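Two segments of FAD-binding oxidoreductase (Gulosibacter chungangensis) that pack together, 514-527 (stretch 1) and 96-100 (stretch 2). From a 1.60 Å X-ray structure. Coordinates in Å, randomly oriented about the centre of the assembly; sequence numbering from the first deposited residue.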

# COMPACT_ATOMS: atom_id res chain seq x y z
N LEU A 514 14.45 -17.10 11.81
CA LEU A 514 13.00 -16.75 11.94
C LEU A 514 12.10 -17.73 11.20
O LEU A 514 12.25 -17.84 9.95
CB LEU A 514 12.77 -15.31 11.48
CG LEU A 514 13.52 -14.25 12.28
CD1 LEU A 514 13.02 -12.86 11.88
CD2 LEU A 514 13.33 -14.42 13.80
N ASN A 515 11.22 -18.40 11.97
CA ASN A 515 10.09 -19.28 11.56
C ASN A 515 10.30 -19.79 10.15
O ASN A 515 9.65 -19.41 9.22
CB ASN A 515 8.71 -18.59 11.63
CG ASN A 515 7.52 -19.53 11.70
OD1 ASN A 515 7.63 -20.70 12.09
ND2 ASN A 515 6.34 -19.01 11.32
N PRO A 516 11.26 -20.70 9.99
CA PRO A 516 11.59 -21.20 8.66
C PRO A 516 10.37 -21.84 7.98
O PRO A 516 9.67 -22.61 8.60
CB PRO A 516 12.72 -22.18 8.98
CG PRO A 516 13.32 -21.72 10.26
CD PRO A 516 12.13 -21.23 11.04
N GLY A 517 10.20 -21.59 6.69
CA GLY A 517 9.11 -22.17 5.90
C GLY A 517 7.85 -21.33 5.88
O GLY A 517 6.91 -21.72 5.18
N LYS A 518 7.79 -20.25 6.66
CA LYS A 518 6.58 -19.39 6.63
C LYS A 518 6.30 -19.03 5.18
O LYS A 518 7.21 -18.55 4.55
CB LYS A 518 6.78 -18.14 7.46
CG LYS A 518 5.66 -17.11 7.37
CD LYS A 518 4.39 -17.59 7.98
CE LYS A 518 3.34 -16.52 7.81
NZ LYS A 518 2.01 -16.95 8.25
N SER A 519 5.06 -19.17 4.69
CA SER A 519 4.68 -18.82 3.29
C SER A 519 5.58 -19.54 2.31
O SER A 519 5.60 -19.15 1.13
CB SER A 519 4.67 -17.36 2.99
OG SER A 519 3.77 -16.73 3.89
N GLY A 520 6.09 -20.69 2.72
CA GLY A 520 6.96 -21.52 1.86
C GLY A 520 8.34 -20.92 1.66
O GLY A 520 9.00 -21.25 0.63
N ILE A 521 8.74 -19.99 2.54
CA ILE A 521 10.05 -19.29 2.46
C ILE A 521 11.04 -20.00 3.38
O ILE A 521 11.01 -19.80 4.62
CB ILE A 521 9.93 -17.78 2.77
CG1 ILE A 521 8.86 -17.14 1.91
CG2 ILE A 521 11.27 -17.09 2.63
CD1 ILE A 521 8.45 -15.77 2.40
N TRP A 522 11.93 -20.77 2.77
CA TRP A 522 12.89 -21.60 3.53
C TRP A 522 14.27 -20.96 3.43
O TRP A 522 14.70 -20.55 2.36
CB TRP A 522 12.91 -23.05 3.06
CG TRP A 522 11.62 -23.78 3.26
CD1 TRP A 522 10.58 -23.91 2.37
CD2 TRP A 522 11.19 -24.41 4.48
NE1 TRP A 522 9.57 -24.64 2.94
CE2 TRP A 522 9.89 -24.94 4.23
CE3 TRP A 522 11.78 -24.63 5.73
CZ2 TRP A 522 9.18 -25.65 5.20
CZ3 TRP A 522 11.07 -25.31 6.68
CH2 TRP A 522 9.79 -25.81 6.42
N PRO A 523 14.98 -20.83 4.56
CA PRO A 523 16.34 -20.32 4.56
C PRO A 523 17.29 -21.33 3.94
O PRO A 523 16.99 -22.53 3.91
CB PRO A 523 16.67 -20.13 6.04
CG PRO A 523 15.85 -21.22 6.70
CD PRO A 523 14.56 -21.28 5.90
N GLU A 524 18.38 -20.79 3.38
CA GLU A 524 19.38 -21.56 2.61
C GLU A 524 19.81 -22.83 3.37
O GLU A 524 19.92 -23.87 2.70
CB GLU A 524 20.62 -20.72 2.31
CG GLU A 524 21.55 -21.41 1.33
CD GLU A 524 22.57 -20.54 0.63
OE1 GLU A 524 23.23 -19.75 1.31
OE2 GLU A 524 22.70 -20.66 -0.61
N ARG A 525 19.94 -22.78 4.70
CA ARG A 525 20.49 -23.94 5.46
C ARG A 525 19.49 -25.12 5.41
O ARG A 525 19.93 -26.27 5.58
CB ARG A 525 20.88 -23.54 6.88
CG ARG A 525 19.70 -23.17 7.76
CD ARG A 525 20.14 -22.68 9.12
NE ARG A 525 18.94 -22.37 9.89
CZ ARG A 525 18.13 -23.25 10.46
NH1 ARG A 525 18.42 -24.54 10.47
NH2 ARG A 525 17.03 -22.84 11.06
N LEU A 526 18.20 -24.90 5.14
CA LEU A 526 17.18 -25.97 5.08
C LEU A 526 16.74 -26.30 3.65
O LEU A 526 15.93 -27.20 3.51
CB LEU A 526 15.95 -25.57 5.88
CG LEU A 526 16.24 -25.34 7.35
CD1 LEU A 526 14.95 -24.99 8.08
CD2 LEU A 526 16.90 -26.56 7.97
N ARG A 527 17.24 -25.60 2.64
CA ARG A 527 16.89 -25.89 1.20
C ARG A 527 17.82 -26.96 0.59
O ARG A 527 18.96 -27.13 1.00
CB ARG A 527 16.95 -24.61 0.37
CG ARG A 527 15.97 -23.56 0.86
CD ARG A 527 15.75 -22.43 -0.11
NE ARG A 527 16.97 -21.83 -0.64
CZ ARG A 527 17.50 -20.68 -0.26
NH1 ARG A 527 18.59 -20.24 -0.86
NH2 ARG A 527 16.96 -19.98 0.72
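Stretch 2, residues 96-100: SPMLT

Stretch 2 lies on stretch 1 as a small loop-on-loop contact, pinned by one direct hydrogen bond and two bridging waters and filled by two apolar side chains. It is an extended segment with neither helix nor strand, bent at Met98 (phi/psi -66/-42), and it runs roughly crosswise to the Asn515-Gly517 path. Its nearest backbone approach is Met98 CA to Asn515 CA, 6.1 Å, where a type II beta turn, Asn515 to Lys518, begins.

Asn515 organises the polar part. Its OD1 accepts a nearly straight hydrogen bond from Met98 N at 3.0 Å, and also one from a water that accepts from Leu99 N; ND2 donates to a second water, which gives a weak bond to Ser96 O.

Met98 and Leu99 both point toward stretch 1. Met98, m at all three chi angles, lies along the turn: CB is 3.0 Å from Pro516 O, and CE reaches 3.5 Å from Gly517 O. An ideal CB on Gly517 would clash with Trp522 CZ2 and sit tight on Met98 CE; Gly517's phi/psi of 90/-6 would also jam it against Pro516 O, which by itself calls for glycine. Leu99 CD1 meets Pro516 CB at 3.8 Å and Leu526 CD1 at 3.9 Å, while Leu99 CD2 abuts the Trp522 ring edge, 3.7 Å from CZ3.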

# COMPACT_ATOMS: atom_id res chain seq x y z
N SER A 96 1.09 -21.87 16.45
CA SER A 96 2.02 -22.98 16.19
C SER A 96 3.08 -22.51 15.20
O SER A 96 2.80 -21.78 14.26
CB SER A 96 1.32 -24.26 15.76
OG SER A 96 0.75 -24.23 14.47
N PRO A 97 4.34 -22.96 15.40
CA PRO A 97 5.43 -22.66 14.48
C PRO A 97 5.41 -23.63 13.31
O PRO A 97 4.78 -24.69 13.36
CB PRO A 97 6.64 -22.96 15.38
CG PRO A 97 6.19 -24.14 16.16
CD PRO A 97 4.74 -23.85 16.48
N MET A 98 6.14 -23.27 12.27
CA MET A 98 6.33 -24.11 11.09
C MET A 98 7.11 -25.38 11.45
O MET A 98 6.75 -26.48 10.91
CB MET A 98 7.10 -23.38 9.99
CG MET A 98 6.27 -22.34 9.28
SD MET A 98 4.84 -23.02 8.43
CE MET A 98 5.58 -24.15 7.26
N LEU A 99 8.15 -25.24 12.26
CA LEU A 99 9.05 -26.38 12.57
C LEU A 99 8.85 -26.90 13.99
O LEU A 99 8.86 -26.13 14.97
CB LEU A 99 10.50 -25.94 12.42
CG LEU A 99 10.98 -25.66 11.01
CD1 LEU A 99 12.45 -25.28 11.08
CD2 LEU A 99 10.75 -26.84 10.08
N THR A 100 8.79 -28.21 14.15
CA THR A 100 8.79 -28.82 15.48
C THR A 100 10.04 -28.32 16.25
O THR A 100 11.10 -28.31 15.64
CB THR A 100 8.76 -30.35 15.33
OG1 THR A 100 7.56 -30.67 14.64
CG2 THR A 100 8.86 -31.02 16.68
O HOH W 1 3.70 -20.15 11.52
O HOH W 2 9.39 -22.70 12.64